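Local structure of FACT complex subunit SPT16 (Ashbya gossypii, 6A8M) at residues G336-P339 with K340-Y343; N382-D385 with Y386-V389; Q325-I328 with I329-L333; L218-N221 with V222-I226. The protein probably acts within the FACT complex as a histone chaperone that reorganizes nucleosomes during transcription, replication and repair, this chain being its N-terminal, peptidase-like part. All coordinates share one frame; numbering follows the deposited sequence.

Contact 1. Residues G336-P339 with K340-Y343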
ATOM      1  N   GLY A 336     -16.849   0.074 -12.179  1.00 21.82           N
ATOM      2  CA  GLY A 336     -17.007  -0.973 -13.160  1.00 23.92           C
ATOM      3  C   GLY A 336     -15.873  -1.070 -14.163  1.00 23.32           C
ATOM      4  O   GLY A 336     -15.758  -2.094 -14.850  1.00 22.64           O
ATOM      5  N   ALA A 337     -15.043  -0.038 -14.278  1.00 20.32           N
ATOM      6  CA  ALA A 337     -13.964  -0.076 -15.262  1.00 20.72           C
ATOM      7  C   ALA A 337     -12.902  -1.091 -14.854  1.00 17.84           C
ATOM      8  O   ALA A 337     -12.618  -1.283 -13.666  1.00 17.00           O
ATOM      9  CB  ALA A 337     -13.325   1.305 -15.417  1.00 19.95           C
ATOM     10  N   THR A 338     -12.305  -1.766 -15.880  1.00 16.72           N
ATOM     11  CA  THR A 338     -11.182  -2.659 -15.637  1.00 16.17           C
ATOM     12  C   THR A 338      -9.869  -1.893 -15.693  1.00 16.00           C
ATOM     13  O   THR A 338      -9.786  -0.821 -16.294  1.00 15.39           O
ATOM     14  CB  THR A 338     -11.148  -3.783 -16.682  1.00 17.01           C
ATOM     15  OG1 THR A 338     -10.973  -3.220 -17.985  1.00 19.05           O
ATOM     16  CG2 THR A 338     -12.447  -4.601 -16.697  1.00 19.31           C
ATOM     17  N   PRO A 339      -8.821  -2.413 -15.050  1.00 15.19           N
ATOM     18  CA  PRO A 339      -7.477  -1.853 -15.264  1.00 15.33           C
ATOM     19  C   PRO A 339      -7.128  -1.673 -16.733  1.00 14.59           C
ATOM     20  O   PRO A 339      -6.555  -0.645 -17.126  1.00 16.34           O
ATOM     21  CB  PRO A 339      -6.575  -2.907 -14.600  1.00 13.66           C
ATOM     22  CG  PRO A 339      -7.476  -3.490 -13.484  1.00 13.65           C
ATOM     23  CD  PRO A 339      -8.837  -3.517 -14.072  1.00 14.48           C
ATOM     24  N   LYS A 340      -7.479  -2.668 -17.553  1.00 15.42           N
ATOM     25  CA  LYS A 340      -7.174  -2.623 -18.976  1.00 16.07           C
ATOM     26  C   LYS A 340      -7.863  -1.452 -19.663  1.00 16.44           C
ATOM     27  O   LYS A 340      -7.250  -0.761 -20.480  1.00 17.05           O
ATOM     28  CB  LYS A 340      -7.584  -3.932 -19.633  1.00 19.80           C
ATOM     29  CG  LYS A 340      -7.321  -3.978 -21.138  1.00 18.21           C
ATOM     30  CD  LYS A 340      -7.685  -5.335 -21.685  1.00 19.39           C
ATOM     31  CE  LYS A 340      -7.601  -5.363 -23.201  1.00 20.34           C
ATOM     32  NZ  LYS A 340      -8.039  -6.680 -23.760  1.00 25.65           N
ATOM     33  N   GLN A 341      -9.143  -1.213 -19.355  1.00 19.01           N
ATOM     34  CA  GLN A 341      -9.832  -0.078 -19.962  1.00 17.26           C
ATOM     35  C   GLN A 341      -9.177   1.237 -19.561  1.00 16.43           C
ATOM     36  O   GLN A 341      -9.040   2.154 -20.383  1.00 19.01           O
ATOM     37  CB  GLN A 341     -11.307  -0.088 -19.555  1.00 17.84           C
ATOM     38  CG  GLN A 341     -12.107  -1.164 -20.243  1.00 18.97           C
ATOM     39  CD  GLN A 341     -13.475  -1.387 -19.627  1.00 22.33           C
ATOM     40  OE1 GLN A 341     -13.708  -1.083 -18.461  1.00 21.29           O
ATOM     41  NE2 GLN A 341     -14.386  -1.934 -20.418  1.00 26.64           N
ATOM     42  N   ILE A 342      -8.758   1.349 -18.298  1.00 15.52           N
ATOM     43  CA  ILE A 342      -8.112   2.572 -17.841  1.00 14.82           C
ATOM     44  C   ILE A 342      -6.765   2.753 -18.530  1.00 15.57           C
ATOM     45  O   ILE A 342      -6.482   3.801 -19.120  1.00 16.41           O
ATOM     46  CB  ILE A 342      -7.956   2.541 -16.312  1.00 14.92           C
ATOM     47  CG1 ILE A 342      -9.320   2.507 -15.634  1.00 16.34           C
ATOM     48  CG2 ILE A 342      -7.169   3.736 -15.833  1.00 15.55           C
ATOM     49  CD1 ILE A 342      -9.258   2.022 -14.196  1.00 16.49           C
ATOM     50  N   TYR A 343      -5.911   1.728 -18.475  1.00 14.31           N
ATOM     51  CA  TYR A 343      -4.604   1.848 -19.114  1.00 14.12           C
ATOM     52  C   TYR A 343      -4.752   2.094 -20.617  1.00 15.30           C
ATOM     53  O   TYR A 343      -4.079   2.967 -21.177  1.00 14.84           O
ATOM     54  CB  TYR A 343      -3.741   0.601 -18.850  1.00 14.53           C
ATOM     55  CG  TYR A 343      -2.372   0.786 -19.437  1.00 13.80           C
ATOM     56  CD1 TYR A 343      -1.441   1.600 -18.808  1.00 13.61           C
ATOM     57  CD2 TYR A 343      -2.044   0.214 -20.662  1.00 16.12           C
ATOM     58  CE1 TYR A 343      -0.207   1.826 -19.355  1.00 13.03           C
ATOM     59  CE2 TYR A 343      -0.805   0.427 -21.230  1.00 15.65           C
ATOM     60  CZ  TYR A 343       0.104   1.241 -20.565  1.00 13.70           C
ATOM     61  OH  TYR A 343       1.331   1.465 -21.117  1.00 14.94           O
TER
HETATM   62  O   HOH W   1     -15.861  -3.001 -17.418  1.00 35.44           O

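Contact 2. Residues N382-D385 with Y386-V389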
ATOM      1  N   ASN A 382      -2.475  -3.187 -19.168  1.00 15.77           N
ATOM      2  CA  ASN A 382      -3.295  -3.797 -20.214  1.00 19.03           C
ATOM      3  C   ASN A 382      -3.683  -5.237 -19.888  1.00 20.87           C
ATOM      4  O   ASN A 382      -4.675  -5.751 -20.430  1.00 24.57           O
ATOM      5  CB  ASN A 382      -2.555  -3.732 -21.565  1.00 22.61           C
ATOM      6  CG  ASN A 382      -3.202  -4.609 -22.644  1.00 28.75           C
ATOM      7  OD1 ASN A 382      -2.886  -5.799 -22.762  1.00 31.11           O
ATOM      8  ND2 ASN A 382      -4.096  -4.023 -23.445  1.00 29.20           N
ATOM      9  N   LYS A 383      -2.935  -5.904 -19.020  1.00 21.64           N
ATOM     10  CA  LYS A 383      -3.130  -7.332 -18.830  1.00 23.05           C
ATOM     11  C   LYS A 383      -4.353  -7.641 -17.973  1.00 22.85           C
ATOM     12  O   LYS A 383      -5.038  -8.644 -18.219  1.00 26.27           O
ATOM     13  CB  LYS A 383      -1.873  -7.940 -18.202  1.00 26.91           C
ATOM     14  N   ASN A 384      -4.663  -6.791 -17.002  1.00 19.05           N
ATOM     15  CA  ASN A 384      -5.683  -7.115 -16.004  1.00 17.38           C
ATOM     16  C   ASN A 384      -7.046  -6.672 -16.545  1.00 16.02           C
ATOM     17  O   ASN A 384      -7.363  -5.480 -16.545  1.00 16.56           O
ATOM     18  CB  ASN A 384      -5.342  -6.453 -14.669  1.00 17.37           C
ATOM     19  CG  ASN A 384      -6.256  -6.916 -13.531  1.00 16.38           C
ATOM     20  OD1 ASN A 384      -7.429  -7.224 -13.752  1.00 19.42           O
ATOM     21  ND2 ASN A 384      -5.716  -6.983 -12.323  1.00 16.75           N
ATOM     22  N   ASP A 385      -7.850  -7.632 -17.011  1.00 17.89           N
ATOM     23  CA  ASP A 385      -9.243  -7.397 -17.398  1.00 18.41           C
ATOM     24  C   ASP A 385     -10.210  -8.078 -16.434  1.00 19.58           C
ATOM     25  O   ASP A 385     -11.393  -8.229 -16.749  1.00 23.44           O
ATOM     26  CB  ASP A 385      -9.500  -7.836 -18.847  1.00 19.66           C
ATOM     27  CG  ASP A 385      -9.273  -9.328 -19.064  1.00 20.71           C
ATOM     28  OD1 ASP A 385      -8.873 -10.007 -18.087  1.00 20.61           O
ATOM     29  OD2 ASP A 385      -9.492  -9.796 -20.205  1.00 22.17           O
ATOM     30  N   TYR A 386      -9.727  -8.477 -15.254  1.00 20.64           N
ATOM     31  CA  TYR A 386     -10.505  -9.287 -14.322  1.00 25.52           C
ATOM     32  C   TYR A 386     -10.764  -8.610 -12.982  1.00 25.31           C
ATOM     33  O   TYR A 386     -11.322  -9.254 -12.082  1.00 26.57           O
ATOM     34  CB  TYR A 386      -9.808 -10.636 -14.070  1.00 27.52           C
ATOM     35  CG  TYR A 386      -8.391 -10.518 -13.558  1.00 28.45           C
ATOM     36  CD1 TYR A 386      -8.116 -10.448 -12.190  1.00 25.28           C
ATOM     37  CD2 TYR A 386      -7.324 -10.474 -14.439  1.00 29.25           C
ATOM     38  CE1 TYR A 386      -6.817 -10.327 -11.728  1.00 29.00           C
ATOM     39  CE2 TYR A 386      -6.029 -10.369 -13.984  1.00 29.49           C
ATOM     40  CZ  TYR A 386      -5.778 -10.293 -12.631  1.00 29.66           C
ATOM     41  OH  TYR A 386      -4.485 -10.171 -12.187  1.00 31.61           O
ATOM     42  N   ARG A 387     -10.348  -7.360 -12.804  1.00 18.73           N
ATOM     43  CA  ARG A 387     -10.754  -6.564 -11.655  1.00 16.40           C
ATOM     44  C   ARG A 387     -11.605  -5.405 -12.151  1.00 18.46           C
ATOM     45  O   ARG A 387     -11.565  -5.033 -13.328  1.00 20.23           O
ATOM     46  CB  ARG A 387      -9.549  -6.024 -10.865  1.00 14.89           C
ATOM     47  CG  ARG A 387      -8.579  -7.099 -10.440  1.00 17.02           C
ATOM     48  CD  ARG A 387      -9.189  -8.028  -9.416  1.00 19.33           C
ATOM     49  NE  ARG A 387      -9.566  -7.334  -8.186  1.00 17.10           N
ATOM     50  CZ  ARG A 387      -8.765  -7.172  -7.142  1.00 15.78           C
ATOM     51  NH1 ARG A 387      -7.522  -7.651  -7.168  1.00 17.76           N
ATOM     52  NH2 ARG A 387      -9.203  -6.529  -6.065  1.00 17.15           N
ATOM     53  N   LYS A 388     -12.402  -4.854 -11.239  1.00 19.40           N
ATOM     54  CA  LYS A 388     -13.341  -3.786 -11.554  1.00 19.09           C
ATOM     55  C   LYS A 388     -13.235  -2.715 -10.483  1.00 18.64           C
ATOM     56  O   LYS A 388     -13.174  -3.036  -9.297  1.00 18.46           O
ATOM     57  CB  LYS A 388     -14.775  -4.320 -11.639  1.00 20.84           C
ATOM     58  CG  LYS A 388     -15.028  -5.113 -12.925  1.00 24.10           C
ATOM     59  CD  LYS A 388     -16.478  -5.520 -13.099  1.00 26.91           C
ATOM     60  CE  LYS A 388     -16.629  -6.254 -14.429  1.00 29.93           C
ATOM     61  NZ  LYS A 388     -18.046  -6.405 -14.855  1.00 33.28           N
ATOM     62  N   VAL A 389     -13.157  -1.454 -10.909  1.00 18.27           N
ATOM     63  CA  VAL A 389     -13.158  -0.341  -9.971  1.00 16.66           C
ATOM     64  C   VAL A 389     -14.474  -0.317  -9.216  1.00 14.91           C
ATOM     65  O   VAL A 389     -15.550  -0.506  -9.795  1.00 15.82           O
ATOM     66  CB  VAL A 389     -12.941   0.988 -10.712  1.00 16.42           C
ATOM     67  CG1 VAL A 389     -13.124   2.160  -9.767  1.00 15.89           C
ATOM     68  CG2 VAL A 389     -11.542   1.037 -11.326  1.00 15.40           C
TER

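Contact 3. Residues Q325-I328 with I329-L333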
ATOM      1  N   GLN A 325      -3.032  12.914 -17.023  1.00 16.58           N
ATOM      2  CA  GLN A 325      -3.475  12.529 -15.686  1.00 17.88           C
ATOM      3  C   GLN A 325      -4.924  12.931 -15.467  1.00 18.37           C
ATOM      4  O   GLN A 325      -5.719  12.160 -14.919  1.00 16.38           O
ATOM      5  CB  GLN A 325      -2.583  13.167 -14.613  1.00 19.91           C
ATOM      6  CG  GLN A 325      -2.862  12.552 -13.230  1.00 19.43           C
ATOM      7  CD  GLN A 325      -2.424  13.414 -12.064  1.00 20.21           C
ATOM      8  OE1 GLN A 325      -2.715  14.618 -12.013  1.00 23.76           O
ATOM      9  NE2 GLN A 325      -1.751  12.793 -11.101  1.00 16.72           N
ATOM     10  N   GLU A 326      -5.283  14.133 -15.909  1.00 19.00           N
ATOM     11  CA  GLU A 326      -6.662  14.589 -15.781  1.00 21.27           C
ATOM     12  C   GLU A 326      -7.619  13.672 -16.535  1.00 20.99           C
ATOM     13  O   GLU A 326      -8.695  13.335 -16.027  1.00 20.21           O
ATOM     14  CB  GLU A 326      -6.772  16.031 -16.282  1.00 26.97           C
ATOM     15  CG  GLU A 326      -8.192  16.577 -16.309  1.00 34.22           C
ATOM     16  CD  GLU A 326      -8.775  16.783 -14.922  1.00 40.10           C
ATOM     17  OE1 GLU A 326      -8.006  17.066 -13.981  1.00 40.85           O
ATOM     18  OE2 GLU A 326     -10.008  16.654 -14.773  1.00 42.44           O
ATOM     19  N   GLU A 327      -7.239  13.257 -17.749  1.00 16.93           N
ATOM     20  CA  GLU A 327      -8.062  12.318 -18.507  1.00 16.25           C
ATOM     21  C   GLU A 327      -8.261  11.020 -17.735  1.00 17.18           C
ATOM     22  O   GLU A 327      -9.370  10.479 -17.691  1.00 17.39           O
ATOM     23  CB  GLU A 327      -7.412  12.059 -19.872  1.00 16.02           C
ATOM     24  CG  GLU A 327      -7.907  10.813 -20.633  1.00 19.26           C
ATOM     25  CD  GLU A 327      -9.327  10.922 -21.178  1.00 23.07           C
ATOM     26  OE1 GLU A 327      -9.941  12.000 -21.065  1.00 21.54           O
ATOM     27  OE2 GLU A 327      -9.837   9.920 -21.735  1.00 23.20           O
ATOM     28  N   ILE A 328      -7.198  10.506 -17.117  1.00 16.60           N
ATOM     29  CA  ILE A 328      -7.321   9.282 -16.331  1.00 16.24           C
ATOM     30  C   ILE A 328      -8.219   9.518 -15.121  1.00 19.54           C
ATOM     31  O   ILE A 328      -9.179   8.777 -14.888  1.00 20.12           O
ATOM     32  CB  ILE A 328      -5.928   8.777 -15.911  1.00 15.39           C
ATOM     33  CG1 ILE A 328      -5.141   8.365 -17.138  1.00 14.51           C
ATOM     34  CG2 ILE A 328      -6.024   7.587 -14.969  1.00 17.65           C
ATOM     35  CD1 ILE A 328      -3.698   8.135 -16.820  1.00 14.39           C
ATOM     36  N   ILE A 329      -7.939  10.574 -14.352  1.00 18.80           N
ATOM     37  CA  ILE A 329      -8.621  10.748 -13.070  1.00 19.74           C
ATOM     38  C   ILE A 329     -10.094  11.068 -13.275  1.00 21.63           C
ATOM     39  O   ILE A 329     -10.971  10.482 -12.625  1.00 24.25           O
ATOM     40  CB  ILE A 329      -7.925  11.832 -12.232  1.00 19.00           C
ATOM     41  CG1 ILE A 329      -6.560  11.327 -11.747  1.00 17.89           C
ATOM     42  CG2 ILE A 329      -8.848  12.270 -11.074  1.00 20.60           C
ATOM     43  CD1 ILE A 329      -5.678  12.376 -11.051  1.00 20.10           C
ATOM     44  N   ASN A 330     -10.401  11.989 -14.178  1.00 22.00           N
ATOM     45  CA  ASN A 330     -11.757  12.503 -14.251  1.00 24.79           C
ATOM     46  C   ASN A 330     -12.558  11.953 -15.426  1.00 25.08           C
ATOM     47  O   ASN A 330     -13.760  12.231 -15.530  1.00 25.56           O
ATOM     48  CB  ASN A 330     -11.713  14.038 -14.246  1.00 29.99           C
ATOM     49  CG  ASN A 330     -11.435  14.589 -12.835  1.00 34.47           C
ATOM     50  OD1 ASN A 330     -12.114  14.212 -11.875  1.00 37.52           O
ATOM     51  ND2 ASN A 330     -10.417  15.432 -12.698  1.00 35.06           N
ATOM     52  N   ASN A 331     -11.951  11.127 -16.276  1.00 20.35           N
ATOM     53  CA  ASN A 331     -12.710  10.477 -17.327  1.00 20.94           C
ATOM     54  C   ASN A 331     -12.671   8.957 -17.271  1.00 22.10           C
ATOM     55  O   ASN A 331     -13.708   8.326 -17.442  1.00 26.34           O
ATOM     56  CB  ASN A 331     -12.218  10.947 -18.693  1.00 24.84           C
ATOM     57  CG  ASN A 331     -13.176  10.594 -19.789  1.00 31.76           C
ATOM     58  OD1 ASN A 331     -14.391  10.712 -19.617  1.00 32.27           O
ATOM     59  ND2 ASN A 331     -12.650  10.133 -20.916  1.00 35.54           N
ATOM     60  N   LEU A 332     -11.510   8.342 -17.039  1.00 20.10           N
ATOM     61  CA  LEU A 332     -11.410   6.887 -17.165  1.00 17.67           C
ATOM     62  C   LEU A 332     -11.641   6.144 -15.858  1.00 19.21           C
ATOM     63  O   LEU A 332     -12.020   4.968 -15.881  1.00 20.57           O
ATOM     64  CB  LEU A 332     -10.034   6.513 -17.725  1.00 16.20           C
ATOM     65  CG  LEU A 332      -9.765   7.084 -19.113  1.00 17.62           C
ATOM     66  CD1 LEU A 332      -8.314   6.908 -19.498  1.00 17.89           C
ATOM     67  CD2 LEU A 332     -10.677   6.418 -20.136  1.00 17.08           C
ATOM     68  N   LEU A 333     -11.397   6.782 -14.717  1.00 20.21           N
ATOM     69  CA  LEU A 333     -11.548   6.133 -13.419  1.00 22.69           C
ATOM     70  C   LEU A 333     -13.031   6.063 -13.066  1.00 24.62           C
ATOM     71  O   LEU A 333     -13.580   6.957 -12.430  1.00 29.83           O
ATOM     72  CB  LEU A 333     -10.768   6.900 -12.367  1.00 24.91           C
ATOM     73  CG  LEU A 333      -9.554   6.297 -11.701  1.00 26.84           C
ATOM     74  CD1 LEU A 333      -9.234   7.112 -10.470  1.00 23.26           C
ATOM     75  CD2 LEU A 333      -9.764   4.807 -11.376  1.00 28.01           C
TER

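Contact 4. Residues L218-N221 with V222-I226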
ATOM      1  N   LEU A 218      20.385  13.633  -1.156  1.00 19.39           N
ATOM      2  CA  LEU A 218      19.289  14.581  -1.017  1.00 20.54           C
ATOM      3  C   LEU A 218      18.013  13.893  -0.538  1.00 16.61           C
ATOM      4  O   LEU A 218      17.327  14.407   0.352  1.00 17.08           O
ATOM      5  CB  LEU A 218      19.059  15.285  -2.353  1.00 23.08           C
ATOM      6  CG  LEU A 218      17.945  16.322  -2.413  1.00 24.39           C
ATOM      7  CD1 LEU A 218      18.222  17.444  -1.422  1.00 26.31           C
ATOM      8  CD2 LEU A 218      17.822  16.865  -3.834  1.00 24.99           C
ATOM      9  N   SER A 219      17.663  12.738  -1.115  1.00 13.89           N
ATOM     10  CA  SER A 219      16.426  12.099  -0.676  1.00 15.37           C
ATOM     11  C   SER A 219      16.576  11.570   0.739  1.00 16.35           C
ATOM     12  O   SER A 219      15.601  11.548   1.494  1.00 16.63           O
ATOM     13  CB  SER A 219      15.994  10.978  -1.632  1.00 17.42           C
ATOM     14  OG  SER A 219      16.868   9.858  -1.594  1.00 17.12           O
ATOM     15  N   ASP A 220      17.799  11.173   1.123  1.00 15.42           N
ATOM     16  CA  ASP A 220      18.009  10.742   2.500  1.00 16.90           C
ATOM     17  C   ASP A 220      17.785  11.899   3.462  1.00 18.04           C
ATOM     18  O   ASP A 220      17.243  11.712   4.560  1.00 17.74           O
ATOM     19  CB  ASP A 220      19.420  10.167   2.656  1.00 17.56           C
ATOM     20  CG  ASP A 220      19.709   9.690   4.068  1.00 20.07           C
ATOM     21  OD1 ASP A 220      19.224   8.613   4.429  1.00 22.28           O
ATOM     22  OD2 ASP A 220      20.434  10.383   4.807  1.00 22.72           O
ATOM     23  N   ASN A 221      18.217  13.109   3.079  1.00 16.46           N
ATOM     24  CA  ASN A 221      17.998  14.270   3.937  1.00 20.34           C
ATOM     25  C   ASN A 221      16.513  14.456   4.230  1.00 20.70           C
ATOM     26  O   ASN A 221      16.105  14.639   5.386  1.00 19.93           O
ATOM     27  CB  ASN A 221      18.559  15.524   3.271  1.00 21.90           C
ATOM     28  CG  ASN A 221      20.073  15.540   3.229  1.00 24.55           C
ATOM     29  OD1 ASN A 221      20.726  14.694   3.833  1.00 25.81           O
ATOM     30  ND2 ASN A 221      20.635  16.516   2.527  1.00 24.61           N
ATOM     31  N   VAL A 222      15.696  14.423   3.178  1.00 20.30           N
ATOM     32  CA  VAL A 222      14.246  14.532   3.322  1.00 19.17           C
ATOM     33  C   VAL A 222      13.704  13.392   4.169  1.00 16.07           C
ATOM     34  O   VAL A 222      12.887  13.607   5.073  1.00 14.49           O
ATOM     35  CB  VAL A 222      13.581  14.555   1.939  1.00 20.52           C
ATOM     36  CG1 VAL A 222      12.075  14.439   2.084  1.00 20.63           C
ATOM     37  CG2 VAL A 222      13.974  15.818   1.194  1.00 22.68           C
ATOM     38  N   GLU A 223      14.147  12.158   3.880  1.00 13.57           N
ATOM     39  CA  GLU A 223      13.661  10.978   4.590  1.00 13.93           C
ATOM     40  C   GLU A 223      13.829  11.116   6.103  1.00 14.10           C
ATOM     41  O   GLU A 223      12.943  10.736   6.874  1.00 15.48           O
ATOM     42  CB  GLU A 223      14.376   9.721   4.051  1.00 12.93           C
ATOM     43  CG  GLU A 223      13.888   8.415   4.638  1.00 14.19           C
ATOM     44  CD  GLU A 223      14.385   7.200   3.861  1.00 16.00           C
ATOM     45  OE1 GLU A 223      14.053   6.049   4.237  1.00 18.20           O
ATOM     46  OE2 GLU A 223      15.124   7.399   2.878  1.00 17.44           O
ATOM     47  N   ASN A 224      14.952  11.660   6.551  1.00 14.93           N
ATOM     48  CA  ASN A 224      15.201  11.753   7.979  1.00 16.15           C
ATOM     49  C   ASN A 224      14.390  12.853   8.649  1.00 16.68           C
ATOM     50  O   ASN A 224      14.328  12.891   9.883  1.00 18.58           O
ATOM     51  CB  ASN A 224      16.698  11.966   8.217  1.00 21.02           C
ATOM     52  CG  ASN A 224      17.521  10.743   7.795  1.00 25.14           C
ATOM     53  OD1 ASN A 224      18.390  10.820   6.922  1.00 30.76           O
ATOM     54  ND2 ASN A 224      17.247   9.616   8.424  1.00 22.89           N
ATOM     55  N   GLU A 225      13.749  13.726   7.866  1.00 18.03           N
ATOM     56  CA  GLU A 225      12.921  14.774   8.454  1.00 21.09           C
ATOM     57  C   GLU A 225      11.734  14.209   9.225  1.00 18.95           C
ATOM     58  O   GLU A 225      11.239  14.872  10.143  1.00 19.17           O
ATOM     59  CB  GLU A 225      12.430  15.722   7.354  1.00 22.00           C
ATOM     60  CG  GLU A 225      13.543  16.494   6.664  1.00 23.73           C
ATOM     61  CD  GLU A 225      13.992  17.687   7.470  1.00 30.34           C
ATOM     62  OE1 GLU A 225      13.115  18.383   8.016  1.00 29.99           O
ATOM     63  OE2 GLU A 225      15.217  17.925   7.563  1.00 33.04           O
ATOM     64  N   ILE A 226      11.278  12.998   8.891  1.00 16.88           N
ATOM     65  CA  ILE A 226      10.106  12.428   9.560  1.00 15.09           C
ATOM     66  C   ILE A 226      10.403  12.102  11.009  1.00 17.57           C
ATOM     67  O   ILE A 226       9.477  11.921  11.802  1.00 20.44           O
ATOM     68  CB  ILE A 226       9.609  11.166   8.829  1.00 13.73           C
ATOM     69  CG1 ILE A 226       8.126  10.869   9.162  1.00 13.58           C
ATOM     70  CG2 ILE A 226      10.495   9.976   9.146  1.00 13.92           C
ATOM     71  CD1 ILE A 226       7.481   9.920   8.168  1.00 14.18           C
TER
HETATM   72  O   HOH W   2      15.559   8.396   0.382  1.00 17.41           O
HETATM   73  O   HOH W   3      17.296  15.446   7.615  1.00 33.89           O

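Contact 1. Residues G336-P339 with K340-Y343
Thr338 and Gln341 form a capping box at the start of helix 339-353, in the M24 peptidase-like domain of Spt16, with Thr338 as N-cap and Pro339 opening the first turn. Two reciprocal hydrogen bonds make the box. Gln341 N donates to Thr338 OG1 over 3.0 Å, and Thr338 N returns a bond to Gln341 OE1, also 3.0 Å and fairly straight at 165°. That second donor stands above the carbonyl plane of the amide, 36° out of it. Thr338 OG1 can face the first turn because chi1 of 62° sets it between its own backbone N and carbonyl carbon. Gln341 turns back beside its backbone N and then runs extended, so its CG passes 3.3 Å from Thr338 OG1 and its amide reaches Thr338 N. The regular helical bonds follow: Ile342 N to Thr338 O, and Tyr343 N to Pro339 O at 2.8 Å, almost linear. Apolar contact is slight, Ala337 CB meeting Ile342 CG1 at 4.2 Å, while Ile342 also packs on Val365 and Leu380 of the neighbouring sheet. Tyr343 leads away from the cap, its ring meeting Phe361 and its OH bonded to the backbone O of Thr362. One water ties the loop to the cap by donating to Gly336 O at 2.7 Å and to Gln341 OE1 at 3.1 Å.

Contact 2. Residues N382-D385 with Y386-V389
The backbone from Asn384 to Arg387 bends round the side-chain oxygen of Asn384, which takes two successive amide N-H groups. Tyr386 N gives the better bond, 3.0 Å to Asn384 OD1 at 152°, its donor slightly tilted from the carbonyl plane; Arg387 N adds a weak one at 3.1 Å. With CG anti to the backbone N (chi1 -172°), the Asn384 amide swings forward along the chain to collect both. An Asn side-chain oxygen accepting from the amide two residues on is the mark of an Asx turn, here in the loop between strands 379-381 and 394-405 of the M24 peptidase-like domain. The same amide lies nearly flat on the Tyr386 ring, the planes 17° apart, with Asn384 OD1 3.2 Å above the ring plane over its centre and Asn384 ND2 3.3 Å from Tyr386 CZ. Tyr386 CG sits between its own backbone N and carbonyl carbon, which folds the ring back over the turn. Close to the plane of the amide, Arg387 CG touches Asn384 ND2 at 3.4 Å, before the arginine chain bends away and its NH1 bonds to Ser171 OG. Asn384 ND2 gives a weak hydrogen bond to Gln377 O.

Contact 3. Residues Q325-I328 with I329-L333
Glu327 and Asn331, one helical turn apart, lie side by side and point the same way, joined by a hydrogen bond of 2.9 Å from Asn331 ND2 to Glu327 OE2. The bond is straight at 164° and in the plane of the Asn331 amide, but it meets the carboxylate from above, 35° out of its plane. Glu327 bends at chi2 (70°) to bring its oxygens over the next turn. A similar pair, Glu326 with Asn330, brings Glu326 OE2 within an improbably short 2.4 Å of Asn330 ND2, so its detail is doubtful.

The backbone beneath changes character at the end of helix 312-332. Ile329 N binds Gln325 O at 2.8 Å and Asn330 N binds Glu326 O in ordinary alpha-helical fashion, whereas Leu332 N reaches Glu327 O at 3.1 Å and Leu333 N reaches Ile328 O at 3.0 Å, the i to i+5 spacing of a pi-type turn. Weaker i to i+4 bonds persist beside them, so both carbonyls are shared as the helix widens and stops.

On the buried side Ile329 CD1 lies 3.6 Å from Gln325 CD, and the amide of Gln325 goes on to bond Asp419 and Lys436; Ile329 also packs on Val421 of strand 412-424. Ile328 CG1 meets Leu332 CD1 at 4.2 Å. Ile328 packs as well on Ile397 and Leu399 of strand 394-405.

Contact 4. Residues L218-N221 with V222-I226
Val222, Glu223 and Asn224 donate in turn to the carbonyls of Leu218, Ser219 and Asp220, the i to i+4 ladder of an alpha-helix, with Glu223 N 2.9 Å from Ser219 O. These bonds belong to helix 215-224, in the M24 peptidase-like domain. Among side chains, Val222 lies against the preceding turn, its CG2 3.7 Å from Leu218 O. Leu218 packs on Leu203 of helix 179-208 and on Ile262 of strand 261-263, so the Leu218 side chain touches both a helix and a strand. Glu223 runs out extended, CG anti to its backbone N (chi1 -176°), with OE1 bonded to Ser259 OG. The other oxygen, Glu223 OE2, accepts a hydrogen bond from a water at 2.7 Å, and that water in turn accepts from Ser219 OG, which has Ser276 OG as a further partner. Asp220 OD1 stands 4.5 Å from Glu223 OE2, a pairing of like charges that may raise the proton affinity of either group. Further along the chain Glu225 bends at chi2 and lays CG 3.4 Å from Asn221 O. A second water donates to that same carbonyl oxygen, Asn221 O, at 2.7 Å and to Glu225 OE2 at 3.2 Å.

All four contacts belong to the M24 peptidase-like domain and follow the chain in the order 4, 3, 1, 2. Contact 3 closes helix 312-332 and contact 1 opens helix 339-353; their centres are about 11 Å apart, and they meet through Ile328, Leu332, Leu333, Ala337 and Ile342. Contact 2, in the loop before strand 394-405, lies about 6 Å centre to centre from contact 1; probable backbone hydrogen bonds between Val389 and both Gly336 and Ala337 join them. These three make one patch, Val389 also touching Leu333, that joins the end of one helix, the start of the next and the loop. Contact 4, on helix 215-224, is apart, about 19 Å from contact 3 at the nearest atoms and across the chain's centre from contacts 1 and 2.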